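Local coordinates for protein agglutinin (Rhizoctonia solani, PDB 4G9M) that probably binds carbohydrates as a fungal lectin of the ricin-type beta-trefoil family and forms a domain-swapped dimer, at residues Thr32-His40 against Pro118-Tyr126. Numbering follows the deposited sequence.
Sequences TAIQGYKSH and PANETPVIY
The N120 amide lies flat over one face of the Y37 ring, the two planes 2° apart, with N120 CG above the ring centre. N120 CB adds a CH-pi contact 4.0 Å from the ring centroid, and ND2 comes within 3.6 Å of Y37 CZ. With CG beside the backbone N (chi1 -75°), the N120 amide also brings OD1 to K38 N, 2.9 Å away; the donor is tilted 31° from the carbonyl plane, and this bond probably helps to set which way round the amide lies. Next along, E121 N gives a 2.9 Å bond to G36 O, and G36 N reaches T122 O at 2.8 Å. V124 N closes the row with a longer bond of 3.3 Å to I34 O. The last two bonds pair strands 32-37 and 122-128 antiparallel over a short run of one curled sheet, within the beta-trefoil fold expected of a ricin-type lectin. The N120 and E121 bonds tie the type II turn from A119 to T122 to K38 and G36. The Q35 amide and the E121 carboxylate lie alongside each other with their planes nearly parallel; Q35 OE1 touches E121 CB at 3.5 Å, and a water bridges OE1 to E121 O. Q35 NE2 is held by D22 OD1 on strand 20-23. V124 CG2 packs 3.6 Å from Q35 C, and the V124 side chain also meets V81 and L113.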
ATOM      1  N   THR B  32     -11.889 -11.341 -21.004  1.00 19.86           N
ATOM      2  CA  THR B  32     -11.364 -10.304 -21.903  1.00 19.45           C
ATOM      3  C   THR B  32      -9.978  -9.824 -21.452  1.00 16.10           C
ATOM      4  O   THR B  32      -9.797  -9.452 -20.303  1.00 19.45           O
ATOM      5  CB  THR B  32     -12.343  -9.118 -22.002  1.00 21.19           C
ATOM      6  OG1 THR B  32     -13.598  -9.585 -22.517  1.00 21.50           O
ATOM      7  CG2 THR B  32     -11.798  -8.023 -22.927  1.00 20.42           C
ATOM      8  N   ALA B  33      -9.002  -9.868 -22.361  1.00 17.45           N
ATOM      9  CA  ALA B  33      -7.623  -9.506 -22.050  1.00 20.41           C
ATOM     10  C   ALA B  33      -7.483  -8.120 -21.440  1.00 24.19           C
ATOM     11  O   ALA B  33      -8.058  -7.164 -21.942  1.00 23.11           O
ATOM     12  CB  ALA B  33      -6.779  -9.577 -23.313  1.00 20.41           C
ATOM     13  N   ILE B  34      -6.708  -8.024 -20.366  1.00 18.90           N
ATOM     14  CA  ILE B  34      -6.241  -6.735 -19.865  1.00 20.40           C
ATOM     15  C   ILE B  34      -4.761  -6.604 -20.273  1.00 16.06           C
ATOM     16  O   ILE B  34      -4.018  -7.582 -20.263  1.00 19.65           O
ATOM     17  CB  ILE B  34      -6.465  -6.615 -18.336  1.00 21.33           C
ATOM     18  CG1 ILE B  34      -7.970  -6.601 -18.045  1.00 21.63           C
ATOM     19  CG2 ILE B  34      -5.828  -5.351 -17.796  1.00 22.49           C
ATOM     20  CD1 ILE B  34      -8.332  -6.526 -16.568  1.00 19.08           C
ATOM     21  N   GLN B  35      -4.351  -5.402 -20.666  1.00 17.53           N
ATOM     22  CA  GLN B  35      -3.095  -5.245 -21.396  1.00 16.99           C
ATOM     23  C   GLN B  35      -2.551  -3.841 -21.199  1.00 19.44           C
ATOM     24  O   GLN B  35      -3.212  -2.986 -20.606  1.00 21.66           O
ATOM     25  CB  GLN B  35      -3.351  -5.481 -22.894  1.00 17.26           C
ATOM     26  CG  GLN B  35      -4.169  -4.372 -23.539  1.00 20.32           C
ATOM     27  CD  GLN B  35      -4.781  -4.781 -24.856  1.00 28.58           C
ATOM     28  OE1 GLN B  35      -4.403  -5.803 -25.443  1.00 28.32           O
ATOM     29  NE2 GLN B  35      -5.735  -3.990 -25.332  1.00 25.80           N
ATOM     30  N   GLY B  36      -1.343  -3.593 -21.702  1.00 19.41           N
ATOM     31  CA  GLY B  36      -0.811  -2.241 -21.707  1.00 17.61           C
ATOM     32  C   GLY B  36      -1.141  -1.559 -23.020  1.00 20.66           C
ATOM     33  O   GLY B  36      -1.135  -2.205 -24.067  1.00 20.45           O
ATOM     34  N   TYR B  37      -1.456  -0.266 -22.976  1.00 20.45           N
ATOM     35  CA  TYR B  37      -1.802   0.460 -24.195  1.00 15.11           C
ATOM     36  C   TYR B  37      -1.518   1.959 -24.022  1.00 22.81           C
ATOM     37  O   TYR B  37      -1.579   2.481 -22.910  1.00 21.08           O
ATOM     38  CB  TYR B  37      -3.282   0.223 -24.530  1.00 16.89           C
ATOM     39  CG  TYR B  37      -3.663   0.384 -26.003  1.00 20.89           C
ATOM     40  CD1 TYR B  37      -3.824   1.639 -26.566  1.00 19.91           C
ATOM     41  CD2 TYR B  37      -3.870  -0.727 -26.813  1.00 23.30           C
ATOM     42  CE1 TYR B  37      -4.178   1.794 -27.896  1.00 23.19           C
ATOM     43  CE2 TYR B  37      -4.221  -0.584 -28.155  1.00 24.35           C
ATOM     44  CZ  TYR B  37      -4.373   0.682 -28.686  1.00 24.48           C
ATOM     45  OH  TYR B  37      -4.730   0.861 -30.011  1.00 24.73           O
ATOM     46  N   LYS B  38      -1.178   2.649 -25.106  1.00 18.39           N
ATOM     47  CA  LYS B  38      -0.959   4.091 -25.033  1.00 22.38           C
ATOM     48  C   LYS B  38      -2.218   4.781 -24.525  1.00 24.91           C
ATOM     49  O   LYS B  38      -3.326   4.449 -24.946  1.00 20.94           O
ATOM     50  CB  LYS B  38      -0.570   4.652 -26.400  1.00 21.50           C
ATOM     51  CG  LYS B  38      -0.324   6.151 -26.411  1.00 30.26           C
ATOM     52  CD  LYS B  38       0.090   6.625 -27.796  1.00 39.40           C
ATOM     53  CE  LYS B  38       0.148   8.149 -27.872  1.00 47.70           C
ATOM     54  NZ  LYS B  38       0.825   8.632 -29.116  1.00 51.55           N
ATOM     55  N   SER B  39      -2.036   5.728 -23.608  1.00 18.68           N
ATOM     56  CA  SER B  39      -3.153   6.448 -23.030  1.00 22.98           C
ATOM     57  C   SER B  39      -3.927   7.210 -24.113  1.00 22.06           C
ATOM     58  O   SER B  39      -3.339   7.966 -24.885  1.00 24.37           O
ATOM     59  CB  SER B  39      -2.653   7.411 -21.950  1.00 24.43           C
ATOM     60  OG  SER B  39      -3.735   8.102 -21.340  1.00 25.24           O
ATOM     61  N   HIS B  40      -5.239   6.995 -24.180  1.00 21.43           N
ATOM     62  CA  HIS B  40      -6.081   7.757 -25.109  1.00 22.37           C
ATOM     63  C   HIS B  40      -7.359   8.301 -24.463  1.00 30.75           C
ATOM     64  O   HIS B  40      -8.208   8.890 -25.141  1.00 29.60           O
ATOM     65  CB  HIS B  40      -6.406   6.953 -26.382  1.00 26.85           C
ATOM     66  CG  HIS B  40      -7.024   5.611 -26.125  1.00 27.41           C
ATOM     67  ND1 HIS B  40      -8.108   5.430 -25.291  1.00 31.24           N
ATOM     68  CD2 HIS B  40      -6.704   4.383 -26.598  1.00 29.34           C
ATOM     69  CE1 HIS B  40      -8.424   4.147 -25.258  1.00 26.02           C
ATOM     70  NE2 HIS B  40      -7.587   3.491 -26.043  1.00 26.43           N
ATOM     71  N   PRO B 118       6.725  -1.714 -23.992  1.00 22.12           N
ATOM     72  CA  PRO B 118       5.840  -0.559 -24.163  1.00 25.47           C
ATOM     73  C   PRO B 118       4.928  -0.649 -25.387  1.00 21.77           C
ATOM     74  O   PRO B 118       4.239   0.327 -25.687  1.00 23.37           O
ATOM     75  CB  PRO B 118       6.821   0.603 -24.323  1.00 29.51           C
ATOM     76  CG  PRO B 118       8.029  -0.009 -24.927  1.00 20.05           C
ATOM     77  CD  PRO B 118       8.122  -1.406 -24.357  1.00 20.84           C
ATOM     78  N   ALA B 119       4.931  -1.782 -26.088  1.00 24.15           N
ATOM     79  CA  ALA B 119       4.090  -1.952 -27.270  1.00 20.83           C
ATOM     80  C   ALA B 119       2.620  -2.034 -26.886  1.00 26.41           C
ATOM     81  O   ALA B 119       2.285  -2.559 -25.827  1.00 25.46           O
ATOM     82  CB  ALA B 119       4.487  -3.199 -28.028  1.00 25.10           C
ATOM     83  N   ASN B 120       1.742  -1.523 -27.745  1.00 22.41           N
ATOM     84  CA  ASN B 120       0.309  -1.655 -27.488  1.00 20.71           C
ATOM     85  C   ASN B 120      -0.034  -3.140 -27.496  1.00 20.26           C
ATOM     86  O   ASN B 120       0.523  -3.893 -28.289  1.00 26.27           O
ATOM     87  CB  ASN B 120      -0.534  -0.934 -28.560  1.00 17.58           C
ATOM     88  CG  ASN B 120      -0.535   0.588 -28.405  1.00 25.73           C
ATOM     89  OD1 ASN B 120      -0.243   1.127 -27.334  1.00 21.47           O
ATOM     90  ND2 ASN B 120      -0.887   1.286 -29.480  1.00 28.55           N
ATOM     91  N   GLU B 121      -0.941  -3.545 -26.609  1.00 18.67           N
ATOM     92  CA  GLU B 121      -1.434  -4.933 -26.497  1.00 20.85           C
ATOM     93  C   GLU B 121      -0.486  -5.894 -25.788  1.00 23.40           C
ATOM     94  O   GLU B 121      -0.700  -7.117 -25.789  1.00 23.77           O
ATOM     95  CB  GLU B 121      -1.931  -5.501 -27.842  1.00 24.24           C
ATOM     96  CG  GLU B 121      -3.058  -4.667 -28.452  1.00 25.71           C
ATOM     97  CD  GLU B 121      -3.680  -5.300 -29.685  1.00 35.92           C
ATOM     98  OE1 GLU B 121      -3.230  -6.385 -30.100  1.00 34.71           O
ATOM     99  OE2 GLU B 121      -4.631  -4.703 -30.236  1.00 44.31           O
ATOM    100  N   THR B 122       0.557  -5.346 -25.174  1.00 20.99           N
ATOM    101  CA  THR B 122       1.425  -6.154 -24.327  1.00 22.62           C
ATOM    102  C   THR B 122       0.605  -6.698 -23.166  1.00 24.54           C
ATOM    103  O   THR B 122      -0.054  -5.943 -22.463  1.00 20.39           O
ATOM    104  CB  THR B 122       2.596  -5.343 -23.758  1.00 21.82           C
ATOM    105  OG1 THR B 122       3.443  -4.906 -24.827  1.00 20.36           O
ATOM    106  CG2 THR B 122       3.413  -6.194 -22.786  1.00 20.48           C
ATOM    107  N   PRO B 123       0.646  -8.019 -22.954  1.00 20.72           N
ATOM    108  CA  PRO B 123      -0.184  -8.622 -21.910  1.00 17.95           C
ATOM    109  C   PRO B 123       0.181  -8.150 -20.510  1.00 14.78           C
ATOM    110  O   PRO B 123       1.348  -7.859 -20.244  1.00 19.54           O
ATOM    111  CB  PRO B 123       0.110 -10.123 -22.053  1.00 21.82           C
ATOM    112  CG  PRO B 123       0.591 -10.273 -23.464  1.00 20.10           C
ATOM    113  CD  PRO B 123       1.368  -9.032 -23.743  1.00 20.95           C
ATOM    114  N   VAL B 124      -0.830  -8.038 -19.655  1.00 17.01           N
ATOM    115  CA  VAL B 124      -0.624  -7.870 -18.225  1.00 15.77           C
ATOM    116  C   VAL B 124      -0.875  -9.239 -17.622  1.00 18.80           C
ATOM    117  O   VAL B 124      -1.852  -9.905 -17.973  1.00 17.91           O
ATOM    118  CB  VAL B 124      -1.578  -6.827 -17.656  1.00 16.96           C
ATOM    119  CG1 VAL B 124      -1.484  -6.795 -16.140  1.00 19.46           C
ATOM    120  CG2 VAL B 124      -1.246  -5.482 -18.247  1.00 19.76           C
ATOM    121  N   ILE B 125       0.025  -9.667 -16.743  1.00 15.99           N
ATOM    122  CA  ILE B 125      -0.013 -11.038 -16.243  1.00 16.69           C
ATOM    123  C   ILE B 125       0.173 -11.007 -14.729  1.00 16.34           C
ATOM    124  O   ILE B 125       0.651 -10.013 -14.187  1.00 18.23           O
ATOM    125  CB  ILE B 125       1.122 -11.891 -16.857  1.00 21.85           C
ATOM    126  CG1 ILE B 125       2.487 -11.210 -16.666  1.00 21.17           C
ATOM    127  CG2 ILE B 125       0.872 -12.147 -18.351  1.00 19.87           C
ATOM    128  CD1 ILE B 125       3.694 -12.096 -17.044  1.00 16.81           C
ATOM    129  N   TYR B 126      -0.219 -12.082 -14.046  1.00 15.92           N
ATOM    130  CA  TYR B 126       0.187 -12.258 -12.643  1.00 13.90           C
ATOM    131  C   TYR B 126       1.614 -12.743 -12.660  1.00 15.37           C
ATOM    132  O   TYR B 126       1.971 -13.587 -13.491  1.00 18.81           O
ATOM    133  CB  TYR B 126      -0.723 -13.262 -11.900  1.00 17.81           C
ATOM    134  CG  TYR B 126      -2.102 -12.682 -11.721  1.00 13.55           C
ATOM    135  CD1 TYR B 126      -2.363 -11.776 -10.712  1.00 15.65           C
ATOM    136  CD2 TYR B 126      -3.121 -12.982 -12.610  1.00 16.59           C
ATOM    137  CE1 TYR B 126      -3.626 -11.187 -10.581  1.00 19.07           C
ATOM    138  CE2 TYR B 126      -4.393 -12.395 -12.477  1.00 15.85           C
ATOM    139  CZ  TYR B 126      -4.628 -11.509 -11.474  1.00 17.50           C
ATOM    140  OH  TYR B 126      -5.880 -10.914 -11.353  1.00 20.61           O
TER
HETATM  141  O   HOH W   1      -3.170  -8.388 -24.920  1.00 28.35           O